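Long-range contacts in catalase (Pseudomonas syringae, PDB 1M7S), which breaks hydrogen peroxide down into water and oxygen with a heme cofactor, protecting the cell from peroxide damage: residues F126-I131 and T276-D281; Y207-W212 and Y256-K261; F130-I135 and V165-R170. One frame throughout, in Å; residues are numbered along the deposited sequence.

Contact 1: F126-I131 and T276-D281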
loop_
_atom_site.group_PDB
_atom_site.type_symbol
_atom_site.label_atom_id
_atom_site.label_comp_id
_atom_site.label_asym_id
_atom_site.label_seq_id
_atom_site.Cartn_x
_atom_site.Cartn_y
_atom_site.Cartn_z
ATOM N N PHE A 126 -11.865 -11.025 -30.021
ATOM C CA PHE A 126 -11.033 -11.440 -31.164
ATOM C C PHE A 126 -10.434 -12.811 -30.878
ATOM O O PHE A 126 -9.963 -13.067 -29.770
ATOM C CB PHE A 126 -9.866 -10.473 -31.400
ATOM C CG PHE A 126 -10.193 -9.067 -31.796
ATOM C CD1 PHE A 126 -11.448 -8.678 -32.213
ATOM C CD2 PHE A 126 -9.146 -8.127 -31.781
ATOM C CE1 PHE A 126 -11.715 -7.356 -32.541
ATOM C CE2 PHE A 126 -9.412 -6.815 -32.176
ATOM C CZ PHE A 126 -10.689 -6.433 -32.550
ATOM N N PRO A 127 -10.397 -13.699 -31.853
ATOM C CA PRO A 127 -9.910 -15.066 -31.577
ATOM C C PRO A 127 -8.410 -15.234 -31.584
ATOM O O PRO A 127 -7.802 -16.288 -31.355
ATOM C CB PRO A 127 -10.537 -15.902 -32.719
ATOM C CG PRO A 127 -10.530 -14.876 -33.817
ATOM C CD PRO A 127 -11.002 -13.556 -33.181
ATOM N N THR A 128 -7.686 -14.150 -31.960
ATOM C CA THR A 128 -6.234 -14.173 -32.070
ATOM C C THR A 128 -5.714 -12.916 -31.339
ATOM O O THR A 128 -6.486 -11.983 -31.147
ATOM C CB THR A 128 -5.732 -14.156 -33.525
ATOM O OG1 THR A 128 -6.350 -13.151 -34.338
ATOM C CG2 THR A 128 -6.046 -15.539 -34.119
ATOM N N PHE A 129 -4.415 -12.893 -31.097
ATOM C CA PHE A 129 -3.808 -11.733 -30.422
ATOM C C PHE A 129 -2.700 -11.156 -31.291
ATOM O O PHE A 129 -2.389 -11.716 -32.361
ATOM C CB PHE A 129 -3.254 -12.198 -29.073
ATOM C CG PHE A 129 -3.177 -11.030 -28.121
ATOM C CD1 PHE A 129 -1.952 -10.622 -27.601
ATOM C CD2 PHE A 129 -4.333 -10.359 -27.761
ATOM C CE1 PHE A 129 -1.920 -9.556 -26.730
ATOM C CE2 PHE A 129 -4.293 -9.280 -26.895
ATOM C CZ PHE A 129 -3.069 -8.875 -26.387
ATOM N N PHE A 130 -2.192 -9.984 -30.956
ATOM C CA PHE A 130 -1.194 -9.330 -31.784
ATOM C C PHE A 130 0.178 -9.939 -31.615
ATOM O O PHE A 130 1.002 -9.740 -32.532
ATOM C CB PHE A 130 -1.129 -7.839 -31.417
ATOM C CG PHE A 130 -2.494 -7.184 -31.377
ATOM C CD1 PHE A 130 -3.204 -7.062 -30.191
ATOM C CD2 PHE A 130 -2.986 -6.582 -32.519
ATOM C CE1 PHE A 130 -4.440 -6.430 -30.172
ATOM C CE2 PHE A 130 -4.205 -5.926 -32.514
ATOM C CZ PHE A 130 -4.944 -5.862 -31.345
ATOM N N ILE A 131 0.467 -10.495 -30.426
ATOM C CA ILE A 131 1.841 -10.983 -30.241
ATOM C C ILE A 131 1.816 -12.448 -29.801
ATOM O O ILE A 131 0.708 -12.884 -29.500
ATOM C CB ILE A 131 2.591 -10.162 -29.170
ATOM C CG1 ILE A 131 1.757 -10.083 -27.901
ATOM C CG2 ILE A 131 2.965 -8.800 -29.741
ATOM C CD1 ILE A 131 2.488 -9.480 -26.681
ATOM N N THR A 276 -1.399 -15.987 -32.425
ATOM C CA THR A 276 -1.811 -15.244 -33.583
ATOM C C THR A 276 -2.542 -16.091 -34.618
ATOM O O THR A 276 -2.943 -15.571 -35.662
ATOM C CB THR A 276 -0.595 -14.564 -34.276
ATOM O OG1 THR A 276 0.305 -15.521 -34.886
ATOM C CG2 THR A 276 0.054 -13.676 -33.244
ATOM N N LYS A 277 -2.961 -17.333 -34.252
ATOM C CA LYS A 277 -3.613 -18.178 -35.215
ATOM C C LYS A 277 -4.930 -18.784 -34.747
ATOM O O LYS A 277 -5.092 -19.152 -33.580
ATOM C CB LYS A 277 -2.670 -19.429 -35.476
ATOM C CG LYS A 277 -1.320 -19.107 -36.111
ATOM C CD LYS A 277 -1.476 -18.663 -37.573
ATOM C CE LYS A 277 -0.104 -18.458 -38.214
ATOM N NZ LYS A 277 0.445 -17.174 -37.628
ATOM N N ILE A 278 -5.842 -18.896 -35.708
ATOM C CA ILE A 278 -7.072 -19.662 -35.462
ATOM C C ILE A 278 -6.792 -21.085 -36.004
ATOM O O ILE A 278 -5.760 -21.286 -36.633
ATOM C CB ILE A 278 -8.291 -19.092 -36.186
ATOM C CG1 ILE A 278 -8.144 -19.082 -37.713
ATOM C CG2 ILE A 278 -8.569 -17.657 -35.716
ATOM C CD1 ILE A 278 -9.508 -18.997 -38.406
ATOM N N TRP A 279 -7.675 -22.032 -35.778
ATOM C CA TRP A 279 -7.501 -23.373 -36.369
ATOM C C TRP A 279 -8.640 -23.512 -37.402
ATOM O O TRP A 279 -9.771 -23.805 -37.018
ATOM C CB TRP A 279 -7.663 -24.431 -35.296
ATOM C CG TRP A 279 -6.655 -24.473 -34.194
ATOM C CD1 TRP A 279 -5.438 -23.836 -34.122
ATOM C CD2 TRP A 279 -6.728 -25.313 -33.035
ATOM N NE1 TRP A 279 -4.779 -24.190 -32.971
ATOM C CE2 TRP A 279 -5.564 -25.106 -32.288
ATOM C CE3 TRP A 279 -7.714 -26.199 -32.554
ATOM C CZ2 TRP A 279 -5.325 -25.725 -31.072
ATOM C CZ3 TRP A 279 -7.451 -26.844 -31.349
ATOM C CH2 TRP A 279 -6.295 -26.606 -30.607
ATOM N N PRO A 280 -8.346 -23.200 -38.646
ATOM C CA PRO A 280 -9.343 -23.046 -39.677
ATOM C C PRO A 280 -10.195 -24.263 -39.973
ATOM O O PRO A 280 -11.395 -24.055 -40.208
ATOM C CB PRO A 280 -8.630 -22.623 -40.985
ATOM C CG PRO A 280 -7.226 -22.365 -40.527
ATOM C CD PRO A 280 -7.008 -22.838 -39.101
ATOM N N ASP A 281 -9.635 -25.456 -40.004
ATOM C CA ASP A 281 -10.507 -26.584 -40.383
ATOM C C ASP A 281 -10.868 -27.559 -39.279
ATOM O O ASP A 281 -11.598 -28.532 -39.577
ATOM C CB ASP A 281 -9.851 -27.283 -41.591
ATOM C CG ASP A 281 -9.507 -26.304 -42.695
ATOM O OD1 ASP A 281 -10.432 -25.667 -43.242
ATOM O OD2 ASP A 281 -8.293 -26.103 -42.950
#
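Phe129 meets Thr276 through its backbone oxygen, while its ring leads away from 276-281. One face of that ring takes Phe130 CD1, which stands 4.1 Å above the plane and over the centre; Ile131 O lies at the edge, in the plane. The ring also touches the heme, so the backbone packed by 276-281 carries one side chain of the heme pocket. CG of Phe129 is anti to the backbone N (chi1 -156°), a torsion that accompanies the ring's departure from 276-281, and the carbonyl is what Thr276 meets: Thr276 CG2 approaches Phe129 O to 3.3 Å, touching it and, more loosely, Ile131 O at 3.9 Å.

The reverse insertion comes from Thr128, whose CA is 4.8 Å from the CA of Thr276. Its CG2 rests on the Thr276-Lys277 backbone, 3.5 Å from Thr276 O, and also touches the branch methyl of Ile278, with Thr128 CG2 to Ile278 CG2 at 3.7 Å. That same Ile278 CG2 packs on the proline ring, Pro127 CG being 3.9 Å away; the two side chains lie alongside each other and point the same way.

The threonine methyls face the interface and their hydroxyls bond outside it. Thr128 OG1 bonds to Thr171 OG1 and Arg170 NH1, and Thr276 OG1 to Asp274, which also forms a salt bridge with Lys277 NZ; that amine bonds to Glu409 O as well. Segments 126-131 and 276-281 are therefore joined by shape and dispersion, with no hydrogen bond between them, although the Phe129 backbone is hydrogen-bonded to Ala275, directly before 276-281. Their relative position probably depends also on the polar bonds that hold each loop from outside.

Contact 2: Y207-W212 and Y256-K261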
loop_
_atom_site.group_PDB
_atom_site.type_symbol
_atom_site.label_atom_id
_atom_site.label_comp_id
_atom_site.label_asym_id
_atom_site.label_seq_id
_atom_site.Cartn_x
_atom_site.Cartn_y
_atom_site.Cartn_z
ATOM N N TYR A 207 -5.586 -30.808 -26.673
ATOM C CA TYR A 207 -5.479 -29.345 -26.740
ATOM C C TYR A 207 -6.811 -28.815 -27.245
ATOM O O TYR A 207 -7.335 -29.247 -28.286
ATOM C CB TYR A 207 -4.310 -28.945 -27.664
ATOM C CG TYR A 207 -2.972 -29.223 -27.009
ATOM C CD1 TYR A 207 -2.246 -30.392 -27.297
ATOM C CD2 TYR A 207 -2.443 -28.350 -26.074
ATOM C CE1 TYR A 207 -1.040 -30.629 -26.682
ATOM C CE2 TYR A 207 -1.223 -28.581 -25.458
ATOM C CZ TYR A 207 -0.526 -29.746 -25.750
ATOM O OH TYR A 207 0.685 -30.022 -25.151
ATOM N N VAL A 208 -7.367 -27.829 -26.553
ATOM C CA VAL A 208 -8.701 -27.355 -26.951
ATOM C C VAL A 208 -8.781 -25.840 -27.033
ATOM O O VAL A 208 -8.269 -25.151 -26.140
ATOM C CB VAL A 208 -9.667 -27.819 -25.811
ATOM C CG1 VAL A 208 -11.057 -27.320 -26.076
ATOM C CG2 VAL A 208 -9.694 -29.344 -25.654
ATOM N N LYS A 209 -9.481 -25.345 -28.038
ATOM C CA LYS A 209 -9.806 -23.933 -28.120
ATOM C C LYS A 209 -11.283 -23.752 -27.728
ATOM O O LYS A 209 -12.138 -24.585 -28.022
ATOM C CB LYS A 209 -9.552 -23.415 -29.511
ATOM C CG LYS A 209 -8.056 -23.127 -29.681
ATOM C CD LYS A 209 -7.932 -22.368 -31.014
ATOM C CE LYS A 209 -6.461 -22.020 -31.198
ATOM N NZ LYS A 209 -6.249 -20.603 -31.467
ATOM N N PHE A 210 -11.610 -22.682 -27.014
ATOM C CA PHE A 210 -12.972 -22.379 -26.571
ATOM C C PHE A 210 -13.545 -21.172 -27.303
ATOM O O PHE A 210 -12.854 -20.160 -27.516
ATOM C CB PHE A 210 -12.976 -21.990 -25.079
ATOM C CG PHE A 210 -12.600 -23.103 -24.152
ATOM C CD1 PHE A 210 -13.551 -24.070 -23.786
ATOM C CD2 PHE A 210 -11.337 -23.216 -23.624
ATOM C CE1 PHE A 210 -13.212 -25.101 -22.941
ATOM C CE2 PHE A 210 -11.001 -24.220 -22.757
ATOM C CZ PHE A 210 -11.936 -25.190 -22.400
ATOM N N HIS A 211 -14.813 -21.217 -27.648
ATOM C CA HIS A 211 -15.516 -20.213 -28.417
ATOM C C HIS A 211 -16.929 -20.014 -27.858
ATOM O O HIS A 211 -17.711 -20.988 -27.892
ATOM C CB HIS A 211 -15.606 -20.650 -29.895
ATOM C CG HIS A 211 -16.453 -19.793 -30.799
ATOM N ND1 HIS A 211 -17.300 -20.348 -31.752
ATOM C CD2 HIS A 211 -16.615 -18.456 -30.905
ATOM C CE1 HIS A 211 -17.935 -19.362 -32.386
ATOM N NE2 HIS A 211 -17.539 -18.196 -31.911
ATOM N N TRP A 212 -17.186 -18.782 -27.450
ATOM C CA TRP A 212 -18.543 -18.439 -27.011
ATOM C C TRP A 212 -19.253 -17.883 -28.239
ATOM O O TRP A 212 -18.900 -16.811 -28.745
ATOM C CB TRP A 212 -18.568 -17.356 -25.937
ATOM C CG TRP A 212 -18.057 -17.672 -24.596
ATOM C CD1 TRP A 212 -16.916 -17.143 -24.032
ATOM C CD2 TRP A 212 -18.640 -18.507 -23.575
ATOM N NE1 TRP A 212 -16.765 -17.608 -22.764
ATOM C CE2 TRP A 212 -17.821 -18.440 -22.442
ATOM C CE3 TRP A 212 -19.794 -19.300 -23.527
ATOM C CZ2 TRP A 212 -18.074 -19.110 -21.252
ATOM C CZ3 TRP A 212 -20.051 -19.982 -22.348
ATOM C CH2 TRP A 212 -19.205 -19.918 -21.201
ATOM N N TYR A 256 -18.556 -23.667 -27.490
ATOM C CA TYR A 256 -17.999 -24.682 -28.358
ATOM C C TYR A 256 -16.511 -24.959 -28.109
ATOM O O TYR A 256 -15.741 -24.040 -27.761
ATOM C CB TYR A 256 -18.163 -24.256 -29.819
ATOM C CG TYR A 256 -19.563 -24.269 -30.353
ATOM C CD1 TYR A 256 -20.395 -23.177 -30.102
ATOM C CD2 TYR A 256 -20.061 -25.328 -31.117
ATOM C CE1 TYR A 256 -21.690 -23.153 -30.590
ATOM C CE2 TYR A 256 -21.364 -25.320 -31.601
ATOM C CZ TYR A 256 -22.165 -24.236 -31.316
ATOM O OH TYR A 256 -23.456 -24.169 -31.760
ATOM N N VAL A 257 -16.101 -26.209 -28.400
ATOM C CA VAL A 257 -14.676 -26.566 -28.329
ATOM C C VAL A 257 -14.153 -27.102 -29.663
ATOM O O VAL A 257 -14.914 -27.691 -30.443
ATOM C CB VAL A 257 -14.254 -27.530 -27.229
ATOM C CG1 VAL A 257 -14.460 -26.882 -25.843
ATOM C CG2 VAL A 257 -14.952 -28.896 -27.293
ATOM N N GLN A 258 -12.864 -26.834 -29.955
ATOM C CA GLN A 258 -12.138 -27.366 -31.099
ATOM C C GLN A 258 -11.052 -28.219 -30.466
ATOM O O GLN A 258 -10.444 -27.768 -29.472
ATOM C CB GLN A 258 -11.445 -26.368 -32.052
ATOM C CG GLN A 258 -12.419 -25.668 -32.976
ATOM C CD GLN A 258 -11.624 -24.605 -33.737
ATOM O OE1 GLN A 258 -11.131 -23.695 -33.054
ATOM N NE2 GLN A 258 -11.527 -24.699 -35.050
ATOM N N VAL A 259 -10.903 -29.470 -30.887
ATOM C CA VAL A 259 -10.021 -30.395 -30.189
ATOM C C VAL A 259 -8.937 -30.979 -31.053
ATOM O O VAL A 259 -9.307 -31.396 -32.163
ATOM C CB VAL A 259 -10.893 -31.588 -29.662
ATOM C CG1 VAL A 259 -10.153 -32.654 -28.887
ATOM C CG2 VAL A 259 -12.024 -31.086 -28.781
ATOM N N LEU A 260 -7.706 -30.984 -30.565
ATOM C CA LEU A 260 -6.602 -31.634 -31.256
ATOM C C LEU A 260 -5.792 -32.457 -30.256
ATOM O O LEU A 260 -5.603 -32.120 -29.070
ATOM C CB LEU A 260 -5.627 -30.672 -31.930
ATOM C CG LEU A 260 -6.084 -29.857 -33.133
ATOM C CD1 LEU A 260 -5.030 -28.833 -33.544
ATOM C CD2 LEU A 260 -6.386 -30.744 -34.318
ATOM N N LYS A 261 -5.349 -33.654 -30.702
ATOM C CA LYS A 261 -4.468 -34.489 -29.907
ATOM C C LYS A 261 -3.034 -33.950 -30.053
ATOM O O LYS A 261 -2.620 -33.378 -31.057
ATOM C CB LYS A 261 -4.505 -35.928 -30.447
ATOM C CG LYS A 261 -5.861 -36.591 -30.471
ATOM C CD LYS A 261 -5.720 -38.076 -30.769
ATOM C CE LYS A 261 -6.728 -38.515 -31.826
ATOM N NZ LYS A 261 -8.073 -38.678 -31.193
#
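Val208 carries CG1 anti to its backbone N (chi1 177°), whereas Val257 has CG1 anti to the carbonyl carbon (chi1 -66°); these torsions set Val208 CG1 against CB and CG1 of Val257. The side chains cross obliquely, and Val208 CG1 comes within 3.4 Å of Val257 CB, closer than two saturated carbons normally sit. Val257 CG1 also reaches the ring of Phe210, 3.6 Å from CD1, the two groups lying side by side. All three residues project from one face of the sheet.

The other face holds Tyr207, Lys209, His211, Tyr256, Gln258 and Leu260. Here Gln258 OE1 sits over the aliphatic part of Lys209, 3.9 Å from CB, while the polar ends bond to the 276-282 loop: Lys209 NZ to Lys277 O, Gln258 NE2 to Val282 O and Trp279 O.

Evidence for the register is the alternation of pairs. Tyr207-Leu260, Lys209-Gln258 and His211-Tyr256 are hydrogen-bonded pairs, each with two N-H to O bonds, the shortest being Tyr207 N to Leu260 O at 2.7 Å; Val208-Val259 and Phe210-Val257 are the non-hydrogen-bonded pairs between them. There CA-H groups lean on carbonyls, as in Val208 CA to Gln258 O at 3.1 Å.

The strand axes run antiparallel at 160° and 4.6 Å. Strand 252-260 also pairs with strand 284-295, as expected of consecutive staves in the antiparallel beta barrel of heme catalases.

Contact 3: F130-I135 and V165-R170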
loop_
_atom_site.group_PDB
_atom_site.type_symbol
_atom_site.label_atom_id
_atom_site.label_comp_id
_atom_site.label_asym_id
_atom_site.label_seq_id
_atom_site.Cartn_x
_atom_site.Cartn_y
_atom_site.Cartn_z
ATOM N N PHE A 130 -2.192 -9.984 -30.956
ATOM C CA PHE A 130 -1.194 -9.330 -31.784
ATOM C C PHE A 130 0.178 -9.939 -31.615
ATOM O O PHE A 130 1.002 -9.740 -32.532
ATOM C CB PHE A 130 -1.129 -7.839 -31.417
ATOM C CG PHE A 130 -2.494 -7.184 -31.377
ATOM C CD1 PHE A 130 -3.204 -7.062 -30.191
ATOM C CD2 PHE A 130 -2.986 -6.582 -32.519
ATOM C CE1 PHE A 130 -4.440 -6.430 -30.172
ATOM C CE2 PHE A 130 -4.205 -5.926 -32.514
ATOM C CZ PHE A 130 -4.944 -5.862 -31.345
ATOM N N ILE A 131 0.467 -10.495 -30.426
ATOM C CA ILE A 131 1.841 -10.983 -30.241
ATOM C C ILE A 131 1.816 -12.448 -29.801
ATOM O O ILE A 131 0.708 -12.884 -29.500
ATOM C CB ILE A 131 2.591 -10.162 -29.170
ATOM C CG1 ILE A 131 1.757 -10.083 -27.901
ATOM C CG2 ILE A 131 2.965 -8.800 -29.741
ATOM C CD1 ILE A 131 2.488 -9.480 -26.681
ATOM N N ARG A 132 2.965 -13.139 -29.839
ATOM C CA ARG A 132 2.863 -14.559 -29.467
ATOM C C ARG A 132 3.717 -14.955 -28.293
ATOM O O ARG A 132 3.828 -16.181 -28.051
ATOM C CB ARG A 132 3.232 -15.385 -30.731
ATOM C CG ARG A 132 4.606 -15.026 -31.276
ATOM C CD ARG A 132 5.042 -15.983 -32.358
ATOM N NE ARG A 132 4.184 -16.165 -33.518
ATOM C CZ ARG A 132 4.590 -15.819 -34.744
ATOM N NH1 ARG A 132 3.802 -16.119 -35.773
ATOM N NH2 ARG A 132 5.757 -15.162 -34.899
ATOM N N ASP A 133 4.404 -13.976 -27.657
ATOM C CA ASP A 133 5.234 -14.329 -26.508
ATOM C C ASP A 133 4.988 -13.270 -25.456
ATOM O O ASP A 133 5.059 -12.096 -25.812
ATOM C CB ASP A 133 6.727 -14.477 -26.884
ATOM C CG ASP A 133 7.586 -15.032 -25.775
ATOM O OD1 ASP A 133 7.489 -14.526 -24.617
ATOM O OD2 ASP A 133 8.426 -15.983 -25.965
ATOM N N ALA A 134 4.687 -13.621 -24.230
ATOM C CA ALA A 134 4.386 -12.665 -23.159
ATOM C C ALA A 134 5.534 -11.758 -22.793
ATOM O O ALA A 134 5.258 -10.655 -22.288
ATOM C CB ALA A 134 3.879 -13.409 -21.922
ATOM N N ILE A 135 6.797 -12.101 -23.128
ATOM C CA ILE A 135 7.856 -11.117 -22.861
ATOM C C ILE A 135 7.614 -9.818 -23.630
ATOM O O ILE A 135 8.145 -8.765 -23.235
ATOM C CB ILE A 135 9.220 -11.800 -23.134
ATOM C CG1 ILE A 135 10.359 -11.108 -22.374
ATOM C CG2 ILE A 135 9.529 -11.880 -24.635
ATOM C CD1 ILE A 135 11.570 -12.032 -22.294
ATOM N N VAL A 165 6.989 -6.431 -35.981
ATOM C CA VAL A 165 6.142 -7.539 -35.538
ATOM C C VAL A 165 5.144 -7.983 -36.597
ATOM O O VAL A 165 3.938 -7.753 -36.570
ATOM C CB VAL A 165 5.377 -7.075 -34.261
ATOM C CG1 VAL A 165 4.620 -8.262 -33.619
ATOM C CG2 VAL A 165 6.290 -6.491 -33.182
ATOM N N PRO A 166 5.597 -8.711 -37.609
ATOM C CA PRO A 166 4.833 -9.217 -38.723
ATOM C C PRO A 166 3.734 -10.201 -38.263
ATOM O O PRO A 166 2.655 -10.272 -38.908
ATOM C CB PRO A 166 5.841 -9.934 -39.690
ATOM C CG PRO A 166 7.024 -10.181 -38.794
ATOM C CD PRO A 166 7.009 -9.134 -37.684
ATOM N N GLU A 167 3.929 -10.807 -37.095
ATOM C CA GLU A 167 2.903 -11.683 -36.521
ATOM C C GLU A 167 1.652 -10.933 -36.065
ATOM O O GLU A 167 0.577 -11.558 -35.902
ATOM C CB GLU A 167 3.477 -12.564 -35.429
ATOM C CG GLU A 167 3.935 -11.775 -34.193
ATOM C CD GLU A 167 5.447 -11.474 -34.265
ATOM O OE1 GLU A 167 6.049 -11.528 -33.151
ATOM O OE2 GLU A 167 5.972 -11.121 -35.377
ATOM N N ALA A 168 1.689 -9.604 -35.895
ATOM C CA ALA A 168 0.489 -8.815 -35.557
ATOM C C ALA A 168 -0.474 -8.480 -36.699
ATOM O O ALA A 168 -1.601 -8.041 -36.484
ATOM C CB ALA A 168 0.949 -7.486 -35.010
ATOM N N THR A 169 -0.131 -8.888 -37.929
ATOM C CA THR A 169 -0.914 -8.548 -39.102
ATOM C C THR A 169 -2.346 -9.044 -39.024
ATOM O O THR A 169 -3.297 -8.283 -39.308
ATOM C CB THR A 169 -0.231 -9.039 -40.401
ATOM O OG1 THR A 169 1.115 -8.562 -40.354
ATOM C CG2 THR A 169 -0.847 -8.564 -41.722
ATOM N N ARG A 170 -2.545 -10.308 -38.633
ATOM C CA ARG A 170 -3.958 -10.793 -38.624
ATOM C C ARG A 170 -4.776 -10.036 -37.591
ATOM O O ARG A 170 -5.900 -9.592 -37.881
ATOM C CB ARG A 170 -3.889 -12.307 -38.288
ATOM C CG ARG A 170 -5.286 -12.967 -38.367
ATOM C CD ARG A 170 -5.273 -14.330 -37.634
ATOM N NE ARG A 170 -6.539 -14.965 -38.025
ATOM C CZ ARG A 170 -7.806 -14.744 -37.663
ATOM N NH1 ARG A 170 -8.172 -13.936 -36.688
ATOM N NH2 ARG A 170 -8.719 -15.459 -38.329
HETATM O O HOH W 1 5.497 -11.787 -30.439
HETATM O O HOH W 2 7.634 -13.966 -33.017
#
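Arg132 and Glu167 lie across each other at an angle, with the guanidinium and carboxylate planes 17° apart, yet they do not form a salt bridge. Glu167 lies over one face of the guanidinium: its CB is placed toward the rim, 3.5 Å from Arg132 NH2. The carboxylate follows on the same side, and although Glu167 OE1 is 4.0 Å from Arg132 NH2, it stands well out of the guanidinium plane, where no N-H points at it. A sharp bend at chi2 of Glu167 (-96°) folds the chain into this position.

Two waters make the missing link. One accepts from Arg132 N at 2.9 Å and donates to Glu167 OE1 at 2.8 Å; the other, lying in the guanidinium plane at its edge, takes an N-H of Arg132 NH2 and donates to the same Glu167 OE1. The arginine's charge is probably balanced mainly by Glu409 and Asp274, with which it forms salt bridges.

Deeper in, small side chains meet backbone and aliphatic carbon. Ala168 CB lies 3.4 Å from Phe130 O and 4.2 Å from Phe130 CB, and Ile131 CG2 faces Val165 CG1 at 4.3 Å.

Beyond Arg132, an Asx turn at Asp133, with Ile135 N bonded to OD1, leads toward helix 137-144, and Asp133 OD1 also bonds to Ser18 of a second subunit. Ala134, in the same loop, touches the heme. The contact joins the loop between strand 117-124 and helix 137-144 to the start of helix 169-176; Phe130 also packs on that helix, and Thr169 touches helices 413-421 and 443-456.

Overall arrangement
All three contacts are largely buried, but they differ in what holds them. Contact 2 is barrel backbone, with the largest interface (490 Å²) and regular main-chain bonding; contact 1 joins two loops and contact 3 a loop to a helix start, through methyls, carbonyls and, in contact 3, waters. Contacts 1 and 3 share Phe130 and Ile131, so one loop beside the heme is packed by 276-281 and by 165-170; the centres of contacts 1 and 3 are about 10 Å apart. Contact 1 is the intermediary: Lys277 O and Trp279 O bond to side chains of contact 2, while Thr128 bonds to Arg170 of contact 3. Among the three, contact 3 alone meets another subunit.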